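Long-range contacts in RING finger protein unkempt homolog (Mus musculus, PDB 5ELK), which binds specific RNA sequences, here through three clustered CCCH zinc fingers, and represses translation to establish and maintain the early morphology of embryonic cortical neurons: residues 9-14 against 40-45; 16-21 against 33-38; 55-60 against 68-73. All coordinates share one frame; numbering follows the deposited sequence.

Interaction 1 (9-14 against 40-45); sequences YVLGNY and DRRRSP. With nucleotides of chain B.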
loop_
_atom_site.group_PDB
_atom_site.type_symbol
_atom_site.label_atom_id
_atom_site.label_comp_id
_atom_site.label_asym_id
_atom_site.label_seq_id
_atom_site.Cartn_x
_atom_site.Cartn_y
_atom_site.Cartn_z
ATOM N N TYR A 9 -0.047 12.399 -0.097
ATOM C CA TYR A 9 1.275 12.077 -0.620
ATOM C C TYR A 9 1.513 10.577 -0.512
ATOM O O TYR A 9 2.148 9.954 -1.384
ATOM C CB TYR A 9 2.345 12.830 0.173
ATOM C CG TYR A 9 3.746 12.689 -0.385
ATOM C CD1 TYR A 9 4.211 13.543 -1.377
ATOM C CD2 TYR A 9 4.608 11.704 0.085
ATOM C CE1 TYR A 9 5.494 13.417 -1.885
ATOM C CE2 TYR A 9 5.888 11.572 -0.421
ATOM C CZ TYR A 9 6.324 12.430 -1.404
ATOM O OH TYR A 9 7.596 12.298 -1.908
ATOM N N VAL A 10 1.008 10.003 0.575
ATOM C CA VAL A 10 1.075 8.569 0.777
ATOM C C VAL A 10 0.389 7.906 -0.400
ATOM O O VAL A 10 0.928 6.978 -1.007
ATOM C CB VAL A 10 0.360 8.162 2.077
ATOM C CG1 VAL A 10 0.257 6.635 2.206
ATOM C CG2 VAL A 10 1.081 8.755 3.262
ATOM N N LEU A 11 -0.797 8.412 -0.722
ATOM C CA LEU A 11 -1.609 7.873 -1.811
ATOM C C LEU A 11 -0.854 7.859 -3.123
ATOM O O LEU A 11 -0.920 6.892 -3.873
ATOM C CB LEU A 11 -2.866 8.708 -2.008
ATOM C CG LEU A 11 -4.176 7.972 -2.300
ATOM C CD1 LEU A 11 -5.150 8.948 -2.952
ATOM C CD2 LEU A 11 -4.017 6.693 -3.138
ATOM N N GLY A 12 -0.131 8.937 -3.402
ATOM C CA GLY A 12 0.527 9.082 -4.685
ATOM C C GLY A 12 1.868 8.385 -4.799
ATOM O O GLY A 12 2.301 8.069 -5.908
ATOM N N ASN A 13 2.509 8.111 -3.665
ATOM C CA ASN A 13 3.923 7.734 -3.668
ATOM C C ASN A 13 4.314 6.512 -2.836
ATOM O O ASN A 13 5.383 5.946 -3.047
ATOM C CB ASN A 13 4.761 8.933 -3.214
ATOM C CG ASN A 13 4.463 10.179 -4.016
ATOM O OD1 ASN A 13 4.078 11.218 -3.465
ATOM N ND2 ASN A 13 4.621 10.081 -5.334
ATOM N N TYR A 14 3.464 6.103 -1.897
ATOM C CA TYR A 14 3.801 5.009 -0.985
ATOM C C TYR A 14 4.220 3.716 -1.706
ATOM O O TYR A 14 3.454 3.159 -2.483
ATOM C CB TYR A 14 2.617 4.714 -0.081
ATOM C CG TYR A 14 2.907 3.712 1.009
ATOM C CD1 TYR A 14 3.640 4.078 2.118
ATOM C CD2 TYR A 14 2.434 2.414 0.942
ATOM C CE1 TYR A 14 3.902 3.184 3.126
ATOM C CE2 TYR A 14 2.695 1.505 1.957
ATOM C CZ TYR A 14 3.430 1.904 3.043
ATOM O OH TYR A 14 3.707 1.033 4.068
ATOM N N ASP A 40 6.029 -6.289 -2.447
ATOM C CA ASP A 40 5.932 -5.097 -1.602
ATOM C C ASP A 40 5.698 -3.890 -2.509
ATOM O O ASP A 40 5.314 -2.803 -2.061
ATOM C CB ASP A 40 7.266 -4.938 -0.859
ATOM C CG ASP A 40 7.204 -3.948 0.273
ATOM O OD1 ASP A 40 6.147 -3.839 0.919
ATOM O OD2 ASP A 40 8.231 -3.286 0.531
ATOM N N ARG A 41 5.927 -4.099 -3.801
ATOM C CA ARG A 41 5.934 -3.021 -4.770
ATOM C C ARG A 41 4.532 -2.531 -5.072
ATOM O O ARG A 41 3.553 -3.269 -4.953
ATOM C CB ARG A 41 6.607 -3.492 -6.057
ATOM C CG ARG A 41 6.693 -2.439 -7.135
ATOM C CD ARG A 41 7.647 -2.874 -8.223
ATOM N NE ARG A 41 7.015 -2.857 -9.536
ATOM C CZ ARG A 41 6.901 -1.772 -10.294
ATOM N NH1 ARG A 41 7.368 -0.603 -9.870
ATOM N NH2 ARG A 41 6.315 -1.854 -11.477
ATOM N N ARG A 42 4.454 -1.274 -5.479
ATOM C CA ARG A 42 3.191 -0.647 -5.817
ATOM C C ARG A 42 3.366 0.220 -7.058
ATOM O O ARG A 42 4.195 1.128 -7.081
ATOM C CB ARG A 42 2.708 0.201 -4.632
ATOM C CG ARG A 42 1.519 1.075 -4.916
ATOM C CD ARG A 42 0.799 1.425 -3.629
ATOM N NE ARG A 42 -0.347 2.303 -3.846
ATOM C CZ ARG A 42 -0.288 3.630 -3.823
ATOM N NH1 ARG A 42 0.864 4.243 -3.596
ATOM N NH2 ARG A 42 -1.383 4.348 -4.020
ATOM N N ARG A 43 2.597 -0.067 -8.100
ATOM C CA ARG A 43 2.548 0.820 -9.250
ATOM C C ARG A 43 1.804 2.088 -8.849
ATOM O O ARG A 43 0.723 2.030 -8.260
ATOM C CB ARG A 43 1.861 0.138 -10.428
ATOM C CG ARG A 43 2.612 -1.085 -10.940
ATOM C CD ARG A 43 1.741 -1.938 -11.846
ATOM N NE ARG A 43 0.663 -2.584 -11.104
ATOM C CZ ARG A 43 -0.383 -3.182 -11.663
ATOM N NH1 ARG A 43 -0.510 -3.222 -12.977
ATOM N NH2 ARG A 43 -1.310 -3.736 -10.903
ATOM N N SER A 44 2.399 3.234 -9.146
ATOM C CA SER A 44 1.764 4.497 -8.856
ATOM C C SER A 44 0.448 4.564 -9.627
ATOM O O SER A 44 0.446 4.402 -10.850
ATOM C CB SER A 44 2.671 5.651 -9.270
ATOM O OG SER A 44 2.093 6.886 -8.888
ATOM N N PRO A 45 -0.678 4.800 -8.922
ATOM C CA PRO A 45 -1.982 4.865 -9.590
ATOM C C PRO A 45 -2.148 6.080 -10.486
ATOM O O PRO A 45 -3.204 6.216 -11.100
ATOM C CB PRO A 45 -2.973 4.916 -8.430
ATOM C CG PRO A 45 -2.202 5.455 -7.302
ATOM C CD PRO A 45 -0.812 4.954 -7.465
ATOM P P G B 5 -2.668 -8.854 8.406
ATOM O OP1 G B 5 -3.171 -10.112 7.789
ATOM O OP2 G B 5 -2.374 -8.836 9.863
ATOM O "O5'" G B 5 -1.332 -8.368 7.684
ATOM C "C5'" G B 5 -1.078 -8.679 6.319
ATOM C "C4'" G B 5 0.006 -7.800 5.743
ATOM O "O4'" G B 5 -0.542 -6.480 5.472
ATOM C "C3'" G B 5 1.230 -7.584 6.639
ATOM O "O3'" G B 5 2.409 -7.515 5.837
ATOM C "C2'" G B 5 0.959 -6.215 7.258
ATOM O "O2'" G B 5 2.118 -5.510 7.660
ATOM C "C1'" G B 5 0.236 -5.497 6.120
ATOM N N9 G B 5 -0.658 -4.423 6.566
ATOM C C8 G B 5 -1.817 -4.561 7.295
ATOM N N7 G B 5 -2.398 -3.421 7.536
ATOM C C5 G B 5 -1.576 -2.474 6.940
ATOM C C6 G B 5 -1.697 -1.061 6.875
ATOM O O6 G B 5 -2.579 -0.346 7.351
ATOM N N1 G B 5 -0.648 -0.478 6.178
ATOM C C2 G B 5 0.386 -1.177 5.601
ATOM N N2 G B 5 1.303 -0.436 4.962
ATOM N N3 G B 5 0.513 -2.495 5.650
ATOM C C4 G B 5 -0.499 -3.076 6.330
#
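R42 reaches across from segment 40-45 and closes on backbone oxygens of L11 and Y14. Its CG stands anti to the backbone N (chi1 171°), and the chain is extended from CG to NE, which carries the guanidinium to the two carbonyls. NH2 donates to L11 O at 2.6 Å in a nearly straight bond (167°), with the oxygen in the guanidinium plane. NH1 donates to Y14 O at 3.0 Å, on a lone pair of that carbonyl, and adds a weak bond to L11 O at 3.2 Å. P45 CD lies over one face of the guanidinium, 3.5 Å above its plane and offset toward the rim. The arginine thus grips carbonyls of the last turn of helix 7-13, in the first of the three CCCH fingers of this chain, and of the residue that follows; the helix dipole would probably strengthen the attraction. An alanine here would probably leave the L11 and Y14 carbonyls without their guanidinium partner and segment 40-45 without its tie to them. S44 adds a second grip: OG, anti to its backbone N (chi1 -175°), bonds to G12 O at 3.2 Å. Y14 carries the contact on to the RNA. Its OH is hydrogen-bonded to Y30 O and lies 3.0 Å from N2 of guanosine nucleotide 5 of chain B, while its ring stacks with that of F87.

Interaction 2 (16-21 against 33-38); sequences TEPCKK and PYYHNS. With ZN (zinc ion), chain C.
P18 and Y35 lie side by side with their side chains pointing the same way, the proline covering a face of the tyrosine ring. P18 CB sits 4.1 Å from the ring centroid, only 20° off the normal, a CH-pi contact, while P18 N lies above the same ring but displaced toward its rim. Y35 CG occupies the crowded position between its own backbone N and carbonyl carbon (chi1 73°). Within the ring, CE2 is the atom that meets E17 C and P18 N. Y34 behaves differently: its CB packs against C19 CB at 3.9 Å, and its ring presents an edge to E17 O, which lies in the ring plane. The backbones form a single bridge between P18 and Y35, in the parallel pattern. Y35 N donates to E17 O at 2.7 Å and C19 N to Y35 O at 3.1 Å. The bridge brings together two ligands of a CCCH zinc finger. C19 SG, anti to its backbone N (chi1 -165°), binds the zinc ion at 2.3 Å and H36 NE2 binds it at 2.0 Å; C26 and C32 complete the site. The other ring nitrogen, H36 ND1, is hydrogen-bonded to D40 OD2, a second-shell partner that would limit rotation of the imidazole. The whole contact lies at the surface in irregular chain between helix 7-13 and strand 59-60: K15, just past the helix, is joined to P33 by backbone bonds, and S38 touches P67, beyond strand 63-64.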
loop_
_atom_site.group_PDB
_atom_site.type_symbol
_atom_site.label_atom_id
_atom_site.label_comp_id
_atom_site.label_asym_id
_atom_site.label_seq_id
_atom_site.Cartn_x
_atom_site.Cartn_y
_atom_site.Cartn_z
ATOM N N THR A 16 6.177 3.272 -4.119
ATOM C CA THR A 16 6.266 3.483 -5.556
ATOM C C THR A 16 7.712 3.297 -6.010
ATOM O O THR A 16 7.989 3.055 -7.191
ATOM C CB THR A 16 5.783 4.909 -5.893
ATOM O OG1 THR A 16 4.357 4.951 -5.778
ATOM C CG2 THR A 16 6.187 5.342 -7.291
ATOM N N GLU A 17 8.627 3.394 -5.050
ATOM C CA GLU A 17 10.053 3.392 -5.336
ATOM C C GLU A 17 10.831 2.532 -4.337
ATOM O O GLU A 17 10.321 2.207 -3.263
ATOM C CB GLU A 17 10.571 4.833 -5.340
ATOM C CG GLU A 17 10.167 5.627 -6.583
ATOM C CD GLU A 17 10.531 7.103 -6.503
ATOM O OE1 GLU A 17 10.169 7.757 -5.506
ATOM O OE2 GLU A 17 11.177 7.610 -7.446
ATOM N N PRO A 18 12.062 2.141 -4.703
ATOM C CA PRO A 18 12.840 1.188 -3.901
ATOM C C PRO A 18 13.688 1.804 -2.798
ATOM O O PRO A 18 14.292 2.864 -2.979
ATOM C CB PRO A 18 13.751 0.527 -4.936
ATOM C CG PRO A 18 13.938 1.568 -5.995
ATOM C CD PRO A 18 12.670 2.379 -6.025
ATOM N N CYS A 19 13.744 1.112 -1.665
ATOM C CA CYS A 19 14.526 1.562 -0.528
ATOM C C CYS A 19 16.009 1.636 -0.881
ATOM O O CYS A 19 16.566 0.682 -1.427
ATOM C CB CYS A 19 14.332 0.602 0.640
ATOM S SG CYS A 19 14.886 1.250 2.207
ATOM N N LYS A 20 16.640 2.767 -0.568
ATOM C CA LYS A 20 18.076 2.946 -0.794
ATOM C C LYS A 20 18.909 1.888 -0.080
ATOM O O LYS A 20 19.859 1.343 -0.646
ATOM C CB LYS A 20 18.533 4.337 -0.329
ATOM C CG LYS A 20 18.327 5.470 -1.334
ATOM C CD LYS A 20 18.926 5.148 -2.707
ATOM C CE LYS A 20 17.898 4.515 -3.650
ATOM N NZ LYS A 20 18.372 3.236 -4.270
ATOM N N LYS A 21 18.552 1.612 1.169
ATOM C CA LYS A 21 19.292 0.667 1.986
ATOM C C LYS A 21 18.677 -0.729 1.886
ATOM O O LYS A 21 17.545 -0.936 2.323
ATOM C CB LYS A 21 19.301 1.137 3.443
ATOM C CG LYS A 21 20.692 1.446 3.974
ATOM C CD LYS A 21 20.707 1.567 5.491
ATOM C CE LYS A 21 22.034 2.124 5.983
ATOM N NZ LYS A 21 23.189 1.430 5.354
ATOM N N PRO A 33 8.302 3.549 3.590
ATOM C CA PRO A 33 7.478 3.950 2.439
ATOM C C PRO A 33 8.092 3.630 1.076
ATOM O O PRO A 33 7.623 4.141 0.057
ATOM C CB PRO A 33 7.357 5.462 2.621
ATOM C CG PRO A 33 8.648 5.855 3.300
ATOM C CD PRO A 33 8.985 4.702 4.209
ATOM N N TYR A 34 9.117 2.785 1.059
ATOM C CA TYR A 34 9.754 2.369 -0.185
ATOM C C TYR A 34 9.630 0.852 -0.275
ATOM O O TYR A 34 9.345 0.201 0.730
ATOM C CB TYR A 34 11.211 2.839 -0.218
ATOM C CG TYR A 34 11.351 4.352 -0.118
ATOM C CD1 TYR A 34 11.050 5.170 -1.200
ATOM C CD2 TYR A 34 11.767 4.959 1.061
ATOM C CE1 TYR A 34 11.167 6.555 -1.111
ATOM C CE2 TYR A 34 11.887 6.341 1.156
ATOM C CZ TYR A 34 11.585 7.134 0.068
ATOM O OH TYR A 34 11.708 8.509 0.161
ATOM N N TYR A 35 9.799 0.290 -1.471
ATOM C CA TYR A 35 9.591 -1.145 -1.646
ATOM C C TYR A 35 10.900 -1.905 -1.669
ATOM O O TYR A 35 11.935 -1.388 -2.092
ATOM C CB TYR A 35 8.742 -1.467 -2.887
ATOM C CG TYR A 35 9.423 -1.292 -4.234
ATOM C CD1 TYR A 35 10.337 -2.222 -4.705
ATOM C CD2 TYR A 35 9.114 -0.219 -5.052
ATOM C CE1 TYR A 35 10.942 -2.068 -5.941
ATOM C CE2 TYR A 35 9.711 -0.059 -6.279
ATOM C CZ TYR A 35 10.620 -0.982 -6.724
ATOM O OH TYR A 35 11.205 -0.808 -7.961
ATOM N N HIS A 36 10.827 -3.142 -1.196
ATOM C CA HIS A 36 12.001 -3.962 -0.949
ATOM C C HIS A 36 11.991 -5.193 -1.843
ATOM O O HIS A 36 13.034 -5.771 -2.139
ATOM C CB HIS A 36 12.018 -4.353 0.526
ATOM C CG HIS A 36 11.988 -3.178 1.451
ATOM N ND1 HIS A 36 10.854 -2.415 1.658
ATOM C CD2 HIS A 36 12.958 -2.612 2.206
ATOM C CE1 HIS A 36 11.128 -1.446 2.508
ATOM N NE2 HIS A 36 12.399 -1.540 2.859
ATOM N N ASN A 37 10.803 -5.585 -2.282
ATOM C CA ASN A 37 10.664 -6.700 -3.208
ATOM C C ASN A 37 9.481 -6.489 -4.155
ATOM O O ASN A 37 8.869 -5.417 -4.173
ATOM C CB ASN A 37 10.542 -8.022 -2.441
ATOM C CG ASN A 37 9.516 -7.966 -1.322
ATOM O OD1 ASN A 37 8.312 -7.913 -1.567
ATOM N ND2 ASN A 37 9.990 -7.999 -0.085
ATOM N N SER A 38 9.174 -7.510 -4.949
ATOM C CA SER A 38 8.104 -7.430 -5.938
ATOM C C SER A 38 6.753 -7.471 -5.253
ATOM O O SER A 38 5.810 -6.807 -5.684
ATOM C CB SER A 38 8.215 -8.584 -6.942
ATOM O OG SER A 38 8.114 -9.839 -6.294
HETATM ZN ZN ZN C . 13.164 0.273 3.313
#

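Interaction 3 (55-60 against 68-73); sequences CPNVKH and GKCENG. With ZN (zinc ion), chain D.
N57 and C70, whose CA atoms are the nearest pair across the contact, meet through their side chains, and V58 also touches C70. C70 SG lies anti to its backbone N (chi1 -179°) and binds the zinc ion at 2.4 Å. Its sulfur is 3.7 Å from C55 SG, the separation of two thiolates on one metal, and C55 SG binds the ion at 2.4 Å as well. N57 CB packs 4.1 Å from C70 CB and also meets K69 O, and N57 ND2 comes to 3.8 Å from C70 SG without a hydrogen bond. V58 supplies the apolar part, setting CG2 4.0 Å from C70 CB. This is half of the second CCCH finger of the chain, whose zinc is completed by C76 and H80; the chain between the first two cysteines makes the short hairpin of strands 59-60 and 63-64. Each sulfur is further held by a backbone N-H of its own segment. N72 N donates a hydrogen bond to C70 SG at 3.6 Å, within the type I turn from C70 to G73, and N57 N a weak one to C55 SG at the same length. Such N-H···S bonds would be expected to temper the negative charge on the thiolates. In the backbone, C55 O accepts from both V58 N and K59 N, holding the chain curled after the first ligand.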
loop_
_atom_site.group_PDB
_atom_site.type_symbol
_atom_site.label_atom_id
_atom_site.label_comp_id
_atom_site.label_asym_id
_atom_site.label_seq_id
_atom_site.Cartn_x
_atom_site.Cartn_y
_atom_site.Cartn_z
ATOM N N CYS A 55 -5.667 -9.321 -8.869
ATOM C CA CYS A 55 -5.451 -10.147 -10.051
ATOM C C CYS A 55 -5.408 -11.611 -9.621
ATOM O O CYS A 55 -4.584 -11.986 -8.792
ATOM C CB CYS A 55 -4.144 -9.771 -10.756
ATOM S SG CYS A 55 -3.819 -10.713 -12.287
ATOM N N PRO A 56 -6.309 -12.445 -10.160
ATOM C CA PRO A 56 -6.348 -13.850 -9.732
ATOM C C PRO A 56 -5.225 -14.703 -10.322
ATOM O O PRO A 56 -5.102 -15.878 -9.957
ATOM C CB PRO A 56 -7.713 -14.320 -10.221
ATOM C CG PRO A 56 -7.989 -13.450 -11.382
ATOM C CD PRO A 56 -7.411 -12.123 -11.078
ATOM N N ASN A 57 -4.408 -14.118 -11.199
ATOM C CA ASN A 57 -3.189 -14.783 -11.663
ATOM C C ASN A 57 -2.086 -14.587 -10.634
ATOM O O ASN A 57 -1.027 -15.176 -10.734
ATOM C CB ASN A 57 -2.719 -14.239 -13.023
ATOM C CG ASN A 57 -3.772 -14.355 -14.110
ATOM O OD1 ASN A 57 -4.405 -15.395 -14.273
ATOM N ND2 ASN A 57 -3.953 -13.283 -14.871
ATOM N N VAL A 58 -2.335 -13.730 -9.648
ATOM C CA VAL A 58 -1.342 -13.457 -8.614
ATOM C C VAL A 58 -1.887 -13.861 -7.270
ATOM O O VAL A 58 -1.204 -14.526 -6.500
ATOM C CB VAL A 58 -0.968 -11.981 -8.561
ATOM C CG1 VAL A 58 0.142 -11.751 -7.523
ATOM C CG2 VAL A 58 -0.549 -11.517 -9.937
ATOM N N LYS A 59 -3.121 -13.464 -6.996
ATOM C CA LYS A 59 -3.750 -13.814 -5.735
ATOM C C LYS A 59 -4.640 -15.032 -5.909
ATOM O O LYS A 59 -5.733 -14.949 -6.464
ATOM C CB LYS A 59 -4.558 -12.647 -5.166
ATOM C CG LYS A 59 -4.994 -12.916 -3.741
ATOM C CD LYS A 59 -5.993 -11.906 -3.236
ATOM C CE LYS A 59 -6.214 -12.041 -1.738
ATOM N NZ LYS A 59 -7.125 -10.983 -1.221
ATOM N N HIS A 60 -4.152 -16.167 -5.431
ATOM C CA HIS A 60 -4.915 -17.402 -5.454
ATOM C C HIS A 60 -5.503 -17.630 -4.063
ATOM O O HIS A 60 -4.804 -18.067 -3.152
ATOM C CB HIS A 60 -4.011 -18.557 -5.872
ATOM C CG HIS A 60 -3.429 -18.397 -7.245
ATOM N ND1 HIS A 60 -2.209 -17.796 -7.471
ATOM C CD2 HIS A 60 -3.904 -18.753 -8.463
ATOM C CE1 HIS A 60 -1.953 -17.797 -8.767
ATOM N NE2 HIS A 60 -2.967 -18.369 -9.392
ATOM N N GLY A 68 5.066 -11.524 -11.037
ATOM C CA GLY A 68 5.461 -12.173 -12.275
ATOM C C GLY A 68 4.607 -13.423 -12.296
ATOM O O GLY A 68 4.185 -13.847 -11.243
ATOM N N LYS A 69 4.356 -14.015 -13.455
ATOM C CA LYS A 69 3.400 -15.133 -13.588
ATOM C C LYS A 69 2.007 -14.582 -13.816
ATOM O O LYS A 69 1.050 -15.342 -13.962
ATOM C CB LYS A 69 3.401 -16.119 -12.403
ATOM C CG LYS A 69 4.772 -16.688 -12.069
ATOM C CD LYS A 69 4.729 -17.678 -10.912
ATOM C CE LYS A 69 6.007 -18.522 -10.863
ATOM N NZ LYS A 69 6.155 -19.404 -12.059
ATOM N N CYS A 70 1.888 -13.255 -13.807
ATOM C CA CYS A 70 0.834 -12.624 -14.572
ATOM C C CYS A 70 1.458 -12.123 -15.859
ATOM O O CYS A 70 2.341 -11.273 -15.845
ATOM C CB CYS A 70 0.158 -11.477 -13.844
ATOM S SG CYS A 70 -1.146 -10.788 -14.872
ATOM N N GLU A 71 1.004 -12.687 -16.970
ATOM C CA GLU A 71 1.571 -12.422 -18.278
ATOM C C GLU A 71 1.274 -11.003 -18.759
ATOM O O GLU A 71 1.826 -10.552 -19.763
ATOM C CB GLU A 71 0.998 -13.435 -19.254
ATOM C CG GLU A 71 1.350 -14.874 -18.899
ATOM C CD GLU A 71 2.791 -15.225 -19.206
ATOM O OE1 GLU A 71 3.423 -14.519 -20.023
ATOM O OE2 GLU A 71 3.287 -16.213 -18.623
ATOM N N ASN A 72 0.411 -10.300 -18.029
ATOM C CA ASN A 72 0.018 -8.944 -18.393
ATOM C C ASN A 72 1.087 -7.930 -18.005
ATOM O O ASN A 72 1.237 -6.896 -18.653
ATOM C CB ASN A 72 -1.310 -8.587 -17.732
ATOM C CG ASN A 72 -2.488 -9.288 -18.376
ATOM O OD1 ASN A 72 -2.558 -9.412 -19.604
ATOM N ND2 ASN A 72 -3.428 -9.744 -17.553
ATOM N N GLY A 73 1.842 -8.245 -16.961
ATOM C CA GLY A 73 2.859 -7.342 -16.461
ATOM C C GLY A 73 2.234 -6.099 -15.844
ATOM O O GLY A 73 1.113 -6.134 -15.351
HETATM ZN ZN ZN D . -2.333 -9.243 -13.475
#

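How the interactions relate
Interactions 1 and 2 are neighbours, with 16-21 against 33-38 nested inside the loop that 9-14 and 40-45 close. D40 and R41 pack on Y34 and Y35, Y14 packs on P33, and D40 OD2 is also hydrogen-bonded to the zinc ligand H36. Interaction 1 is partly buried and nearest the centre of the chain, and there an arginine and a serine serve backbone carbonyls. Interaction 2 lies at the surface and combines a backbone bridge, a proline-tyrosine face and a metal. Interaction 3, partly buried though far from the centre, belongs to the next finger and relies on zinc with little packing. It meets interaction 1 only where R43 touches G73.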